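Local coordinates for protein-glutamate methylesterase/protein-glutamine glutaminase (Thermotoga maritima, PDB 3SFT) that removes methyl groups from specific methylglutamate residues of chemoreceptors and probably deamidates specific glutamines, tuning chemotaxis, with the catalytic domain described here, at residues V5-T16 / Y123-G134; I79-G87 / L99-P110. All coordinates share one frame; numbering follows the deposited sequence.

Contact 1 of 2, residues V5-T16 / Y123-G134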
loop_
_atom_site.group_PDB
_atom_site.type_symbol
_atom_site.label_atom_id
_atom_site.label_comp_id
_atom_site.label_asym_id
_atom_site.label_seq_id
_atom_site.Cartn_x
_atom_site.Cartn_y
_atom_site.Cartn_z
ATOM N N VAL A 5 -15.479 -11.792 4.630
ATOM C CA VAL A 5 -13.999 -11.635 4.460
ATOM C C VAL A 5 -13.308 -11.708 5.817
ATOM O O VAL A 5 -13.774 -11.114 6.790
ATOM C CB VAL A 5 -13.647 -10.285 3.790
ATOM C CG1 VAL A 5 -12.138 -10.163 3.601
ATOM C CG2 VAL A 5 -14.368 -10.155 2.456
ATOM N N SER A 6 -12.201 -12.444 5.873
ATOM C CA SER A 6 -11.440 -12.598 7.109
ATOM C C SER A 6 -10.043 -11.981 7.016
ATOM O O SER A 6 -9.542 -11.697 5.924
ATOM C CB SER A 6 -11.318 -14.083 7.475
ATOM O OG SER A 6 -10.562 -14.795 6.507
ATOM N N GLY A 7 -9.421 -11.791 8.176
ATOM C CA GLY A 7 -8.084 -11.232 8.232
ATOM C C GLY A 7 -7.954 -9.753 7.917
ATOM O O GLY A 7 -8.932 -9.055 7.635
ATOM N N LYS A 8 -6.715 -9.285 7.954
ATOM C CA LYS A 8 -6.401 -7.894 7.687
ATOM C C LYS A 8 -5.789 -7.713 6.305
ATOM O O LYS A 8 -5.622 -8.677 5.554
ATOM C CB LYS A 8 -5.432 -7.380 8.754
ATOM C CG LYS A 8 -5.934 -7.604 10.169
ATOM C CD LYS A 8 -5.082 -6.897 11.198
ATOM C CE LYS A 8 -5.655 -7.107 12.594
ATOM N NZ LYS A 8 -4.960 -6.284 13.622
ATOM N N ILE A 9 -5.495 -6.463 5.963
ATOM C CA ILE A 9 -4.870 -6.127 4.692
ATOM C C ILE A 9 -3.946 -4.930 4.896
ATOM O O ILE A 9 -4.200 -4.064 5.736
ATOM C CB ILE A 9 -5.912 -5.793 3.592
ATOM C CG1 ILE A 9 -5.230 -5.774 2.219
ATOM C CG2 ILE A 9 -6.601 -4.456 3.883
ATOM C CD1 ILE A 9 -6.172 -5.485 1.073
ATOM N N VAL A 10 -2.842 -4.923 4.165
ATOM C CA VAL A 10 -1.891 -3.833 4.242
ATOM C C VAL A 10 -1.831 -3.167 2.871
ATOM O O VAL A 10 -1.599 -3.822 1.861
ATOM C CB VAL A 10 -0.485 -4.332 4.642
ATOM C CG1 VAL A 10 0.484 -3.155 4.737
ATOM C CG2 VAL A 10 -0.549 -5.077 5.971
ATOM N N VAL A 11 -2.123 -1.875 2.838
ATOM C CA VAL A 11 -2.084 -1.117 1.602
ATOM C C VAL A 11 -0.998 -0.065 1.786
ATOM O O VAL A 11 -1.054 0.744 2.714
ATOM C CB VAL A 11 -3.441 -0.446 1.305
ATOM C CG1 VAL A 11 -3.355 0.373 0.025
ATOM C CG2 VAL A 11 -4.538 -1.501 1.188
ATOM N N ILE A 12 0.008 -0.124 0.920
ATOM C CA ILE A 12 1.144 0.784 0.964
ATOM C C ILE A 12 1.132 1.741 -0.212
ATOM O O ILE A 12 0.923 1.326 -1.356
ATOM C CB ILE A 12 2.481 0.007 0.903
ATOM C CG1 ILE A 12 2.511 -1.089 1.975
ATOM C CG2 ILE A 12 3.652 0.971 1.058
ATOM C CD1 ILE A 12 3.846 -1.820 2.089
ATOM N N GLY A 13 1.367 3.016 0.081
ATOM C CA GLY A 13 1.411 4.041 -0.944
ATOM C C GLY A 13 2.789 4.672 -0.929
ATOM O O GLY A 13 3.301 5.025 0.132
ATOM N N SER A 14 3.388 4.824 -2.103
ATOM C CA SER A 14 4.726 5.390 -2.204
ATOM C C SER A 14 4.974 6.082 -3.538
ATOM O O SER A 14 4.303 5.805 -4.533
ATOM C CB SER A 14 5.762 4.282 -2.011
ATOM O OG SER A 14 5.499 3.190 -2.883
ATOM N N SER A 15 5.964 6.971 -3.552
ATOM C CA SER A 15 6.328 7.683 -4.758
ATOM C C SER A 15 7.848 7.850 -4.847
ATOM O O SER A 15 8.563 6.866 -5.007
ATOM C CB SER A 15 5.614 9.034 -4.824
ATOM O OG SER A 15 5.691 9.569 -6.132
ATOM N N THR A 16 8.341 9.085 -4.741
ATOM C CA THR A 16 9.773 9.367 -4.823
ATOM C C THR A 16 10.551 8.599 -3.753
ATOM O O THR A 16 10.263 8.708 -2.563
ATOM C CB THR A 16 10.044 10.877 -4.680
ATOM O OG1 THR A 16 9.195 11.599 -5.581
ATOM C CG2 THR A 16 11.489 11.191 -5.010
ATOM N N TYR A 123 -12.420 -4.053 4.370
ATOM C CA TYR A 123 -11.770 -4.526 5.586
ATOM C C TYR A 123 -12.056 -3.717 6.852
ATOM O O TYR A 123 -11.836 -4.201 7.961
ATOM C CB TYR A 123 -10.262 -4.642 5.357
ATOM C CG TYR A 123 -9.878 -5.723 4.367
ATOM C CD1 TYR A 123 -9.474 -6.985 4.804
ATOM C CD2 TYR A 123 -9.915 -5.483 2.995
ATOM C CE1 TYR A 123 -9.116 -7.985 3.894
ATOM C CE2 TYR A 123 -9.560 -6.471 2.080
ATOM C CZ TYR A 123 -9.163 -7.715 2.536
ATOM O OH TYR A 123 -8.813 -8.687 1.629
ATOM N N LYS A 124 -12.528 -2.488 6.684
ATOM C CA LYS A 124 -12.846 -1.608 7.810
ATOM C C LYS A 124 -11.759 -1.519 8.891
ATOM O O LYS A 124 -10.616 -1.187 8.583
ATOM C CB LYS A 124 -14.211 -1.975 8.407
ATOM C CG LYS A 124 -15.367 -1.725 7.446
ATOM C CD LYS A 124 -16.715 -1.941 8.117
ATOM C CE LYS A 124 -17.869 -1.607 7.176
ATOM N NZ LYS A 124 -17.951 -2.566 6.038
ATOM N N SER A 125 -12.096 -1.846 10.139
ATOM C CA SER A 125 -11.122 -1.767 11.232
ATOM C C SER A 125 -9.898 -2.666 11.045
ATOM O O SER A 125 -8.879 -2.470 11.703
ATOM C CB SER A 125 -11.783 -2.050 12.589
ATOM O OG SER A 125 -12.085 -3.426 12.752
ATOM N N LYS A 126 -9.992 -3.634 10.137
ATOM C CA LYS A 126 -8.881 -4.544 9.870
ATOM C C LYS A 126 -7.957 -4.030 8.753
ATOM O O LYS A 126 -7.087 -4.758 8.267
ATOM C CB LYS A 126 -9.411 -5.946 9.523
ATOM C CG LYS A 126 -10.230 -6.604 10.635
ATOM C CD LYS A 126 -9.470 -6.610 11.960
ATOM C CE LYS A 126 -10.302 -7.218 13.083
ATOM N NZ LYS A 126 -10.560 -8.677 12.874
ATOM N N THR A 127 -8.157 -2.776 8.349
ATOM C CA THR A 127 -7.346 -2.161 7.301
ATOM C C THR A 127 -6.118 -1.492 7.905
ATOM O O THR A 127 -6.209 -0.801 8.919
ATOM C CB THR A 127 -8.134 -1.076 6.523
ATOM O OG1 THR A 127 -9.394 -1.607 6.102
ATOM C CG2 THR A 127 -7.350 -0.612 5.289
ATOM N N ILE A 128 -4.967 -1.723 7.288
ATOM C CA ILE A 128 -3.719 -1.118 7.729
ATOM C C ILE A 128 -3.147 -0.348 6.540
ATOM O O ILE A 128 -2.935 -0.929 5.475
ATOM C CB ILE A 128 -2.689 -2.182 8.182
ATOM C CG1 ILE A 128 -3.191 -2.924 9.425
ATOM C CG2 ILE A 128 -1.349 -1.516 8.490
ATOM C CD1 ILE A 128 -2.244 -4.041 9.905
ATOM N N ALA A 129 -2.956 0.960 6.705
ATOM C CA ALA A 129 -2.404 1.802 5.643
ATOM C C ALA A 129 -0.979 2.215 5.988
ATOM O O ALA A 129 -0.678 2.527 7.140
ATOM C CB ALA A 129 -3.268 3.046 5.433
ATOM N N VAL A 130 -0.107 2.202 4.985
ATOM C CA VAL A 130 1.288 2.587 5.162
ATOM C C VAL A 130 1.628 3.613 4.088
ATOM O O VAL A 130 1.633 3.299 2.902
ATOM C CB VAL A 130 2.247 1.369 5.023
ATOM C CG1 VAL A 130 3.677 1.797 5.324
ATOM C CG2 VAL A 130 1.833 0.253 5.969
ATOM N N ILE A 131 1.892 4.845 4.504
ATOM C CA ILE A 131 2.216 5.901 3.557
ATOM C C ILE A 131 3.697 6.213 3.642
ATOM O O ILE A 131 4.187 6.743 4.640
ATOM C CB ILE A 131 1.367 7.161 3.819
ATOM C CG1 ILE A 131 -0.117 6.787 3.823
ATOM C CG2 ILE A 131 1.652 8.230 2.773
ATOM C CD1 ILE A 131 -0.583 6.096 2.554
ATOM N N LEU A 132 4.402 5.870 2.573
ATOM C CA LEU A 132 5.841 6.061 2.487
ATOM C C LEU A 132 6.258 7.341 1.780
ATOM O O LEU A 132 5.422 8.113 1.301
ATOM C CB LEU A 132 6.468 4.865 1.758
ATOM C CG LEU A 132 6.114 3.480 2.306
ATOM C CD1 LEU A 132 6.851 2.405 1.503
ATOM C CD2 LEU A 132 6.489 3.401 3.780
ATOM N N THR A 133 7.576 7.515 1.721
ATOM C CA THR A 133 8.271 8.622 1.077
ATOM C C THR A 133 7.651 8.972 -0.269
ATOM O O THR A 133 7.185 8.086 -0.990
ATOM C CB THR A 133 9.757 8.222 0.840
ATOM O OG1 THR A 133 10.427 9.227 0.073
ATOM C CG2 THR A 133 9.839 6.885 0.104
ATOM N N GLY A 134 7.655 10.263 -0.601
ATOM C CA GLY A 134 7.097 10.708 -1.866
ATOM C C GLY A 134 6.588 12.136 -1.860
ATOM O O GLY A 134 6.342 12.719 -0.803
#
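Two neighbouring parallel strands at the middle of the doubly wound sheet, 9-14 and 127-131, meet here, and a ladder of backbone hydrogen bonds joins them from Ile9 N to Lys126 O at one end to Ser15 N and Thr133 O at the other. The bond from Val11 N to Ile128 O, 2.9 Å, is typical of the rungs, and the strand directions differ by 19°. Beta-branched residues suit such extended backbone. Val10, Ile12, Ile128 and Val130 share one face of the sheet, where Val10 CG1 meets Val130 CG2 at 3.9 Å, and helix 185-192 covers Ile128 and Val130. Val11 and Ala129 face helix 112-123 on the other side. At the N-terminal end, Tyr123, the last residue of that helix, lays its ring against Ile9: Ile9 CG2 stands over one face, 3.7 Å from the Tyr123 centroid, a CH-pi contact. Ile9 CG1 lies anti to the backbone N (chi1 -167°), and with the extended chain beyond it this carries CD1 along to Tyr123 CE2 at 3.7 Å. Val5 CG1 reaches Tyr123 CE1 obliquely, also at 3.7 Å, while Gly7 O lies at the ring edge. With a serine in place of Tyr123, Ile9 CG2 and Val5 CG1 would probably lose the aromatic surface they share, leaving a gap at the end of the sheet. At the C-terminal end, Thr133 OG1 gives a 2.7 Å hydrogen bond to Thr16 O, and Gly134 fits where a side chain would collide with Ser15 CB. Ser14 OG bonds to Gln41. Ser15, the predicted active-site serine, thus follows a central strand at its C-terminal end, near the predicted catalytic His42, the place where parallel, doubly wound alpha/beta enzymes characteristically carry their active sites.

Contact 2 of 2, residues I79-G87 / L99-P110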
loop_
_atom_site.group_PDB
_atom_site.type_symbol
_atom_site.label_atom_id
_atom_site.label_comp_id
_atom_site.label_asym_id
_atom_site.label_seq_id
_atom_site.Cartn_x
_atom_site.Cartn_y
_atom_site.Cartn_z
ATOM N N ILE A 79 1.838 -5.391 -6.741
ATOM C CA ILE A 79 2.225 -4.062 -7.204
ATOM C C ILE A 79 1.167 -3.598 -8.207
ATOM O O ILE A 79 0.862 -4.313 -9.166
ATOM C CB ILE A 79 3.604 -4.085 -7.925
ATOM C CG1 ILE A 79 4.684 -4.718 -7.038
ATOM C CG2 ILE A 79 3.995 -2.692 -8.357
ATOM C CD1 ILE A 79 4.806 -4.122 -5.641
ATOM N N ALA A 80 0.596 -2.417 -7.985
ATOM C CA ALA A 80 -0.423 -1.896 -8.895
ATOM C C ALA A 80 0.174 -1.595 -10.277
ATOM O O ALA A 80 1.210 -0.945 -10.378
ATOM C CB ALA A 80 -1.066 -0.643 -8.306
ATOM N N PRO A 81 -0.441 -2.115 -11.353
ATOM C CA PRO A 81 0.050 -1.881 -12.714
ATOM C C PRO A 81 -0.303 -0.468 -13.185
ATOM O O PRO A 81 -1.215 0.164 -12.638
ATOM C CB PRO A 81 -0.691 -2.945 -13.523
ATOM C CG PRO A 81 -2.006 -3.019 -12.831
ATOM C CD PRO A 81 -1.601 -3.028 -11.368
ATOM N N GLY A 82 0.406 0.018 -14.202
ATOM C CA GLY A 82 0.157 1.356 -14.715
ATOM C C GLY A 82 -1.114 1.520 -15.532
ATOM O O GLY A 82 -1.762 0.540 -15.893
ATOM N N ASP A 83 -1.484 2.777 -15.775
ATOM C CA ASP A 83 -2.665 3.148 -16.559
ATOM C C ASP A 83 -4.033 2.943 -15.904
ATOM O O ASP A 83 -5.041 3.435 -16.416
ATOM C CB ASP A 83 -2.646 2.447 -17.925
ATOM C CG ASP A 83 -1.451 2.845 -18.775
ATOM O OD1 ASP A 83 -1.205 4.065 -18.916
ATOM O OD2 ASP A 83 -0.768 1.937 -19.305
ATOM N N PHE A 84 -4.075 2.226 -14.783
ATOM C CA PHE A 84 -5.343 1.961 -14.097
ATOM C C PHE A 84 -5.267 2.199 -12.592
ATOM O O PHE A 84 -4.193 2.131 -11.994
ATOM C CB PHE A 84 -5.766 0.491 -14.271
ATOM C CG PHE A 84 -5.943 0.047 -15.697
ATOM C CD1 PHE A 84 -7.162 0.207 -16.345
ATOM C CD2 PHE A 84 -4.912 -0.609 -16.366
ATOM C CE1 PHE A 84 -7.355 -0.288 -17.641
ATOM C CE2 PHE A 84 -5.093 -1.105 -17.659
ATOM C CZ PHE A 84 -6.315 -0.946 -18.297
ATOM N N HIS A 85 -6.417 2.493 -11.994
ATOM C CA HIS A 85 -6.521 2.647 -10.545
ATOM C C HIS A 85 -6.810 1.210 -10.124
ATOM O O HIS A 85 -7.568 0.507 -10.801
ATOM C CB HIS A 85 -7.708 3.528 -10.156
ATOM C CG HIS A 85 -7.448 4.994 -10.296
ATOM N ND1 HIS A 85 -6.351 5.610 -9.739
ATOM C CD2 HIS A 85 -8.153 5.968 -10.918
ATOM C CE1 HIS A 85 -6.387 6.903 -10.013
ATOM N NE2 HIS A 85 -7.470 7.145 -10.727
ATOM N N LEU A 86 -6.156 0.749 -9.066
ATOM C CA LEU A 86 -6.355 -0.614 -8.592
ATOM C C LEU A 86 -7.462 -0.700 -7.545
ATOM O O LEU A 86 -7.304 -0.236 -6.413
ATOM C CB LEU A 86 -5.049 -1.166 -8.025
ATOM C CG LEU A 86 -5.084 -2.615 -7.539
ATOM C CD1 LEU A 86 -5.401 -3.545 -8.703
ATOM C CD2 LEU A 86 -3.740 -2.974 -6.916
ATOM N N GLY A 87 -8.586 -1.298 -7.928
ATOM C CA GLY A 87 -9.688 -1.440 -7.001
ATOM C C GLY A 87 -9.723 -2.805 -6.353
ATOM O O GLY A 87 -8.968 -3.701 -6.729
ATOM N N LEU A 99 -9.331 -3.467 -12.331
ATOM C CA LEU A 99 -8.644 -2.330 -12.916
ATOM C C LEU A 99 -9.653 -1.290 -13.370
ATOM O O LEU A 99 -10.450 -1.517 -14.280
ATOM C CB LEU A 99 -7.742 -2.789 -14.065
ATOM C CG LEU A 99 -6.626 -3.750 -13.636
ATOM C CD1 LEU A 99 -5.783 -4.155 -14.831
ATOM C CD2 LEU A 99 -5.756 -3.096 -12.571
ATOM N N ASP A 100 -9.630 -0.158 -12.683
ATOM C CA ASP A 100 -10.541 0.939 -12.950
ATOM C C ASP A 100 -9.838 2.023 -13.765
ATOM O O ASP A 100 -8.680 2.353 -13.504
ATOM C CB ASP A 100 -11.037 1.488 -11.608
ATOM C CG ASP A 100 -12.029 2.610 -11.760
ATOM O OD1 ASP A 100 -13.244 2.332 -11.853
ATOM O OD2 ASP A 100 -11.587 3.773 -11.766
ATOM N N LYS A 101 -10.531 2.571 -14.759
ATOM C CA LYS A 101 -9.927 3.609 -15.588
ATOM C C LYS A 101 -10.573 4.980 -15.454
ATOM O O LYS A 101 -10.675 5.723 -16.431
ATOM C CB LYS A 101 -9.871 3.181 -17.058
ATOM C CG LYS A 101 -8.452 3.219 -17.616
ATOM C CD LYS A 101 -8.410 2.955 -19.113
ATOM C CE LYS A 101 -7.033 2.470 -19.555
ATOM N NZ LYS A 101 -5.941 3.296 -18.979
ATOM N N SER A 102 -10.995 5.322 -14.239
ATOM C CA SER A 102 -11.597 6.627 -14.001
ATOM C C SER A 102 -10.492 7.688 -14.006
ATOM O O SER A 102 -9.309 7.356 -14.083
ATOM C CB SER A 102 -12.381 6.650 -12.683
ATOM O OG SER A 102 -11.542 6.419 -11.566
ATOM N N ASP A 103 -10.887 8.954 -13.918
ATOM C CA ASP A 103 -9.952 10.079 -13.941
ATOM C C ASP A 103 -8.782 9.990 -12.969
ATOM O O ASP A 103 -8.874 9.350 -11.927
ATOM C CB ASP A 103 -10.699 11.393 -13.696
ATOM C CG ASP A 103 -11.599 11.788 -14.852
ATOM O OD1 ASP A 103 -11.525 11.152 -15.927
ATOM O OD2 ASP A 103 -12.378 12.750 -14.687
ATOM N N LYS A 104 -7.692 10.662 -13.324
ATOM C CA LYS A 104 -6.504 10.697 -12.495
ATOM C C LYS A 104 -6.816 11.463 -11.204
ATOM O O LYS A 104 -7.562 12.444 -11.223
ATOM C CB LYS A 104 -5.351 11.365 -13.258
ATOM C CG LYS A 104 -4.825 10.539 -14.430
ATOM C CD LYS A 104 -3.700 11.254 -15.167
ATOM C CE LYS A 104 -3.216 10.407 -16.329
ATOM N NZ LYS A 104 -2.187 11.103 -17.148
ATOM N N ILE A 105 -6.323 10.959 -10.077
ATOM C CA ILE A 105 -6.517 11.595 -8.790
ATOM C C ILE A 105 -5.134 12.193 -8.572
ATOM O O ILE A 105 -4.235 11.499 -8.084
ATOM C CB ILE A 105 -6.876 10.538 -7.729
ATOM C CG1 ILE A 105 -8.217 9.888 -8.076
ATOM C CG2 ILE A 105 -6.902 11.152 -6.342
ATOM C CD1 ILE A 105 -8.567 8.669 -7.208
ATOM N N ASN A 106 -5.035 13.497 -8.863
ATOM C CA ASN A 106 -3.820 14.331 -8.854
ATOM C C ASN A 106 -3.585 14.199 -10.350
ATOM O O ASN A 106 -4.539 14.293 -11.123
ATOM C CB ASN A 106 -2.618 13.692 -8.116
ATOM C CG ASN A 106 -2.897 13.391 -6.663
ATOM O OD1 ASN A 106 -3.819 13.951 -6.062
ATOM N ND2 ASN A 106 -2.138 12.457 -6.106
ATOM N N ASN A 107 -2.338 14.058 -10.783
ATOM C CA ASN A 107 -2.081 13.810 -12.201
ATOM C C ASN A 107 -1.460 12.422 -12.095
ATOM O O ASN A 107 -0.463 12.100 -12.744
ATOM C CB ASN A 107 -1.094 14.819 -12.798
ATOM C CG ASN A 107 -0.941 14.640 -14.304
ATOM O OD1 ASN A 107 -1.929 14.619 -15.044
ATOM N ND2 ASN A 107 0.301 14.479 -14.763
ATOM N N VAL A 108 -2.068 11.620 -11.223
ATOM C CA VAL A 108 -1.609 10.274 -10.916
ATOM C C VAL A 108 -2.677 9.193 -11.028
ATOM O O VAL A 108 -3.821 9.380 -10.612
ATOM C CB VAL A 108 -1.013 10.247 -9.481
ATOM C CG1 VAL A 108 -0.809 8.831 -8.996
ATOM C CG2 VAL A 108 0.309 11.010 -9.441
ATOM N N ARG A 109 -2.261 8.052 -11.570
ATOM C CA ARG A 109 -3.103 6.872 -11.743
ATOM C C ARG A 109 -2.169 5.706 -12.063
ATOM O O ARG A 109 -1.469 5.729 -13.072
ATOM C CB ARG A 109 -4.116 7.070 -12.880
ATOM C CG ARG A 109 -5.037 5.876 -13.107
ATOM C CD ARG A 109 -6.046 6.136 -14.211
ATOM N NE ARG A 109 -5.407 6.324 -15.511
ATOM C CZ ARG A 109 -5.996 6.895 -16.558
ATOM N NH1 ARG A 109 -7.243 7.336 -16.461
ATOM N NH2 ARG A 109 -5.331 7.044 -17.698
ATOM N N PRO A 110 -2.147 4.667 -11.208
ATOM C CA PRO A 110 -2.934 4.516 -9.979
ATOM C C PRO A 110 -2.583 5.482 -8.846
ATOM O O PRO A 110 -1.439 5.911 -8.707
ATOM C CB PRO A 110 -2.633 3.076 -9.564
ATOM C CG PRO A 110 -1.206 2.904 -10.014
ATOM C CD PRO A 110 -1.255 3.509 -11.401
HETATM O O HOH W 1 0.420 4.714 -14.601
#
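His85 is gripped on several sides by the loop that follows strand 94-100, and here the contact is tightest. Arg109 CG sits over the centre of the imidazole, 3.5 Å from its centroid, a CH-pi contact made by the aliphatic part of the arginine. In the ring plane, NE2 donates to Asp103 O at 2.9 Å, although it approaches from above the plane of that carbonyl. ND1 accepts from Ala111 N, so both ring nitrogens are used and the ring's rotation is fixed; histidine suits a place needing a flat group with a donor and an acceptor. The backbone pairs His85 with Asp100 as an antiparallel hydrogen-bonded pair, His85 N to Asp100 O being 2.7 Å. Asp100 OD2 closes an Asx turn onto Ser102 N and also takes the Ser102 hydroxyl. Pro110, behind a cis peptide bond, packs its CG 3.9 Å from Ala80 CB.

The outer side is more polar and more open to solvent. The Phe84 ring lies between Leu99 and the Lys101 chain, whose bend at chi4 (-46°) brings NZ over the ring, 4.2 Å from its centroid, in a cation-pi contact. The same NZ donates to Asp83 O at 2.7 Å. Nearby, a water joins Asp83 N to Arg109 O.

The hairpin 85-91/94-100 and the loop after it thus lie against the main sheet and helix 112-123: Leu86 of the hairpin touches Val38 and Pro110 of the loop touches Val40, both on strand 37-41, while the Phe114 ring of the helix meets that of His85, their planes about 10° apart.

Overall arrangement
Contact 1 is core and contact 2 is peripheral: the first lies about 5 Å from the chain centre, the second about 13 Å, measured from contact centres. Contact 1 pairs parallel strands through regular backbone bonds and aliphatic side chains; contact 2 joins the base of an antiparallel hairpin to its following loop through ring nitrogens, lysine and arginine. They do not touch, their nearest atoms being about 6 Å apart, yet both use helix 112-123 and strand 37-41 as neighbours. Both also approach the predicted catalytic centre: contact 1 supplies Ser15, and Val108 of contact 2 touches His42, so core sheet and outer loop converge there.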